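Local coordinates for Rik1-associated factor 1 (Schizosaccharomyces pombe, PDB 4O9D), which is a component of the Clr4 methyltransferase complex, which ubiquitylates and methylates histone H3 to establish heterochromatin, the part described being the protein's own WD-repeat propeller, at residues C35-A46 against I92-N101. Residues are numbered along the deposited sequence; the frame is centred on the assembly and turned at random.
Sequences CVAYNPLCEKFA and ISDLCFSKGN. With EDO (1,2-ethanediol), chain C.
Phe-97 lays its ring against the hairpin of 35-46, one face under Asn-39 CB, which stands 3.8 Å from the ring centroid in a CH-pi contact. The far edge of the ring points into the backbone of the paired strands, CZ lying 3.6 Å from Phe-45 C, and the small methyl groups of Ala-37 and Ala-46 leave room for it. A flat, wide side chain suits this slot; an alanine here would probably open a gap beside Ala-46 and take away the ring face under Asn-39 CB. Further back along the strand, away from the turns, Leu-95 sets CD1 3.6 Å from Ala-37 CB, and Cys-35 SG meets Ile-92 CG2. These sheets are neighbouring blades of the beta-propeller: segments 35-38 and 92-97 run nearly parallel, 6° apart, with apolar side chains packed between them and a water bridging Tyr-38 O and Phe-97 N. At the solvent side, where turns 39-42 and 98-101 meet, the contact is more polar and exposed. Asn-101, of a type that tolerates its positive phi (68°), takes the N-H of Leu-41 on an OD1 lone pair at 3.2 Å; the Pro-40 ring lies against the same oxygen, with Ser-98 O beside it. Asn-39 suits two tasks: OD1 accepts from Glu-43 N in the carbonyl plane and Lys-44 N above it, while ND2 reaches a water 2.8 Å away that also donates to Asn-101 O.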
loop_
_atom_site.group_PDB
_atom_site.type_symbol
_atom_site.label_atom_id
_atom_site.label_comp_id
_atom_site.label_asym_id
_atom_site.label_seq_id
_atom_site.Cartn_x
_atom_site.Cartn_y
_atom_site.Cartn_z
ATOM N N CYS A 35 -5.774 -4.025 -2.713
ATOM C CA CYS A 35 -5.642 -3.284 -1.453
ATOM C C CYS A 35 -6.667 -3.728 -0.413
ATOM O O CYS A 35 -7.746 -4.218 -0.745
ATOM C CB CYS A 35 -5.752 -1.762 -1.626
ATOM S SG CYS A 35 -6.452 -1.191 -3.146
ATOM N N VAL A 36 -6.299 -3.543 0.844
ATOM C CA VAL A 36 -7.119 -3.915 1.978
ATOM C C VAL A 36 -6.883 -2.852 3.034
ATOM O O VAL A 36 -5.755 -2.377 3.204
ATOM C CB VAL A 36 -6.681 -5.272 2.597
ATOM C CG1 VAL A 36 -7.596 -5.619 3.766
ATOM C CG2 VAL A 36 -6.660 -6.405 1.536
ATOM N N ALA A 37 -7.925 -2.476 3.759
ATOM C CA ALA A 37 -7.739 -1.516 4.832
ATOM C C ALA A 37 -8.533 -1.944 6.030
ATOM O O ALA A 37 -9.550 -2.626 5.891
ATOM C CB ALA A 37 -8.174 -0.119 4.383
ATOM N N TYR A 38 -8.072 -1.526 7.205
ATOM C CA TYR A 38 -8.813 -1.725 8.432
ATOM C C TYR A 38 -9.057 -0.351 9.042
ATOM O O TYR A 38 -8.231 0.544 8.911
ATOM C CB TYR A 38 -8.018 -2.588 9.414
ATOM C CG TYR A 38 -7.497 -3.873 8.834
ATOM C CD1 TYR A 38 -8.283 -5.029 8.817
ATOM C CD2 TYR A 38 -6.204 -3.949 8.326
ATOM C CE1 TYR A 38 -7.800 -6.223 8.282
ATOM C CE2 TYR A 38 -5.706 -5.131 7.803
ATOM C CZ TYR A 38 -6.502 -6.271 7.786
ATOM O OH TYR A 38 -5.991 -7.448 7.267
ATOM N N ASN A 39 -10.193 -0.167 9.695
ATOM C CA ASN A 39 -10.453 1.122 10.301
ATOM C C ASN A 39 -9.748 1.178 11.650
ATOM O O ASN A 39 -9.322 0.136 12.170
ATOM C CB ASN A 39 -11.956 1.431 10.341
ATOM C CG ASN A 39 -12.709 0.680 11.402
ATOM O OD1 ASN A 39 -12.229 -0.286 12.005
ATOM N ND2 ASN A 39 -13.933 1.143 11.649
ATOM N N PRO A 40 -9.553 2.387 12.188
ATOM C CA PRO A 40 -8.704 2.466 13.390
ATOM C C PRO A 40 -9.150 1.476 14.474
ATOM O O PRO A 40 -8.311 0.772 15.038
ATOM C CB PRO A 40 -8.883 3.911 13.865
ATOM C CG PRO A 40 -9.282 4.676 12.605
ATOM C CD PRO A 40 -10.079 3.700 11.766
ATOM N N LEU A 41 -10.463 1.412 14.719
ATOM C CA LEU A 41 -11.037 0.552 15.749
ATOM C C LEU A 41 -10.876 -0.924 15.423
ATOM O O LEU A 41 -11.142 -1.781 16.270
ATOM C CB LEU A 41 -12.530 0.864 15.909
ATOM C CG LEU A 41 -12.874 2.282 16.362
ATOM C CD1 LEU A 41 -14.372 2.577 16.227
ATOM C CD2 LEU A 41 -12.411 2.523 17.784
ATOM N N CYS A 42 -10.455 -1.228 14.198
ATOM C CA CYS A 42 -10.392 -2.617 13.718
ATOM C C CYS A 42 -11.761 -3.307 13.869
ATOM O O CYS A 42 -11.854 -4.454 14.288
ATOM C CB CYS A 42 -9.288 -3.401 14.441
ATOM S SG CYS A 42 -8.813 -4.961 13.610
ATOM N N GLU A 43 -12.815 -2.580 13.506
ATOM C CA GLU A 43 -14.191 -3.084 13.526
ATOM C C GLU A 43 -14.698 -3.363 12.121
ATOM O O GLU A 43 -15.660 -4.114 11.932
ATOM C CB GLU A 43 -15.109 -2.059 14.203
ATOM C CG GLU A 43 -15.007 -2.088 15.717
ATOM C CD GLU A 43 -15.758 -0.964 16.409
ATOM O OE1 GLU A 43 -15.696 -0.921 17.658
ATOM O OE2 GLU A 43 -16.390 -0.124 15.720
ATOM N N LYS A 44 -14.053 -2.749 11.131
ATOM C CA LYS A 44 -14.514 -2.845 9.752
ATOM C C LYS A 44 -13.298 -2.911 8.860
ATOM O O LYS A 44 -12.217 -2.489 9.275
ATOM C CB LYS A 44 -15.363 -1.621 9.395
ATOM C CG LYS A 44 -16.631 -1.493 10.224
ATOM C CD LYS A 44 -17.504 -0.355 9.726
ATOM C CE LYS A 44 -18.907 -0.420 10.315
ATOM N NZ LYS A 44 -19.827 -1.192 9.425
ATOM N N PHE A 45 -13.470 -3.447 7.652
ATOM C CA PHE A 45 -12.376 -3.547 6.699
ATOM C C PHE A 45 -12.932 -3.224 5.317
ATOM O O PHE A 45 -14.145 -3.195 5.123
ATOM C CB PHE A 45 -11.785 -4.964 6.717
ATOM C CG PHE A 45 -12.732 -6.002 6.209
ATOM C CD1 PHE A 45 -12.785 -6.304 4.859
ATOM C CD2 PHE A 45 -13.603 -6.661 7.086
ATOM C CE1 PHE A 45 -13.679 -7.278 4.376
ATOM C CE2 PHE A 45 -14.499 -7.629 6.622
ATOM C CZ PHE A 45 -14.544 -7.936 5.268
ATOM N N ALA A 46 -12.053 -2.991 4.358
ATOM C CA ALA A 46 -12.473 -2.760 2.990
ATOM C C ALA A 46 -11.498 -3.394 2.010
ATOM O O ALA A 46 -10.296 -3.454 2.268
ATOM C CB ALA A 46 -12.638 -1.228 2.699
ATOM N N ILE A 92 -9.182 -0.217 -8.351
ATOM C CA ILE A 92 -8.998 0.521 -7.114
ATOM C C ILE A 92 -7.510 0.578 -6.835
ATOM O O ILE A 92 -6.849 -0.462 -6.760
ATOM C CB ILE A 92 -9.704 -0.139 -5.918
ATOM C CG1 ILE A 92 -11.210 -0.250 -6.188
ATOM C CG2 ILE A 92 -9.431 0.669 -4.624
ATOM C CD1 ILE A 92 -11.919 1.072 -6.241
ATOM N N SER A 93 -6.978 1.786 -6.681
ATOM C CA SER A 93 -5.542 1.934 -6.544
ATOM C C SER A 93 -5.148 2.092 -5.072
ATOM O O SER A 93 -4.080 1.653 -4.663
ATOM C CB SER A 93 -5.030 3.100 -7.413
ATOM O OG SER A 93 -5.626 4.325 -7.020
ATOM N N ASP A 94 -6.005 2.686 -4.258
ATOM C CA ASP A 94 -5.699 2.769 -2.842
ATOM C C ASP A 94 -6.970 3.066 -2.074
ATOM O O ASP A 94 -7.986 3.432 -2.648
ATOM C CB ASP A 94 -4.633 3.844 -2.560
ATOM C CG ASP A 94 -3.685 3.462 -1.384
ATOM O OD1 ASP A 94 -3.965 2.463 -0.676
ATOM O OD2 ASP A 94 -2.671 4.169 -1.173
ATOM N N LEU A 95 -6.914 2.886 -0.768
ATOM C CA LEU A 95 -8.018 3.263 0.088
ATOM C C LEU A 95 -7.541 3.297 1.516
ATOM O O LEU A 95 -6.547 2.656 1.863
ATOM C CB LEU A 95 -9.216 2.321 -0.077
ATOM C CG LEU A 95 -8.964 0.854 -0.407
ATOM C CD1 LEU A 95 -8.336 0.137 0.756
ATOM C CD2 LEU A 95 -10.288 0.196 -0.806
ATOM N N CYS A 96 -8.218 4.090 2.334
ATOM C CA CYS A 96 -7.863 4.169 3.737
ATOM C C CYS A 96 -9.059 4.710 4.491
ATOM O O CYS A 96 -9.806 5.537 3.972
ATOM C CB CYS A 96 -6.639 5.061 3.944
ATOM S SG CYS A 96 -6.757 6.658 3.139
ATOM N N PHE A 97 -9.243 4.223 5.703
ATOM C CA PHE A 97 -10.341 4.674 6.548
ATOM C C PHE A 97 -9.975 5.967 7.252
ATOM O O PHE A 97 -8.814 6.187 7.607
ATOM C CB PHE A 97 -10.656 3.610 7.595
ATOM C CG PHE A 97 -11.469 2.460 7.064
ATOM C CD1 PHE A 97 -12.855 2.546 7.010
ATOM C CD2 PHE A 97 -10.861 1.295 6.626
ATOM C CE1 PHE A 97 -13.615 1.492 6.540
ATOM C CE2 PHE A 97 -11.628 0.230 6.141
ATOM C CZ PHE A 97 -13.005 0.337 6.105
ATOM N N SER A 98 -10.978 6.815 7.458
ATOM C CA SER A 98 -10.791 8.083 8.145
ATOM C C SER A 98 -10.388 7.894 9.593
ATOM O O SER A 98 -10.786 6.919 10.239
ATOM C CB SER A 98 -12.095 8.888 8.085
ATOM O OG SER A 98 -12.047 9.942 9.007
ATOM N N LYS A 99 -9.616 8.838 10.129
ATOM C CA LYS A 99 -9.172 8.744 11.527
ATOM C C LYS A 99 -10.357 8.846 12.509
ATOM O O LYS A 99 -10.281 8.360 13.640
ATOM C CB LYS A 99 -8.127 9.821 11.832
ATOM C CG LYS A 99 -6.860 9.707 10.977
ATOM C CD LYS A 99 -6.316 8.276 10.979
ATOM C CE LYS A 99 -4.891 8.204 10.412
ATOM N NZ LYS A 99 -4.253 6.869 10.679
ATOM N N GLY A 100 -11.444 9.479 12.074
ATOM C CA GLY A 100 -12.656 9.573 12.881
ATOM C C GLY A 100 -13.562 8.344 12.767
ATOM O O GLY A 100 -14.637 8.296 13.365
ATOM N N ASN A 101 -13.131 7.356 11.986
ATOM C CA ASN A 101 -13.850 6.084 11.861
ATOM C C ASN A 101 -15.206 6.156 11.158
ATOM O O ASN A 101 -15.933 5.160 11.133
ATOM C CB ASN A 101 -14.075 5.445 13.245
ATOM C CG ASN A 101 -12.798 4.883 13.865
ATOM O OD1 ASN A 101 -12.392 3.748 13.576
ATOM N ND2 ASN A 101 -12.187 5.654 14.758
HETATM C C1 EDO C . -20.639 -3.265 5.585
HETATM O O1 EDO C . -20.702 -2.266 6.612
HETATM C C2 EDO C . -21.055 -4.627 6.144
HETATM O O2 EDO C . -22.295 -4.549 6.863
HETATM O O HOH W 1 -4.245 0.221 2.237
HETATM O O HOH W 2 -7.179 2.577 6.620
HETATM O O HOH W 3 -15.005 3.051 9.846
#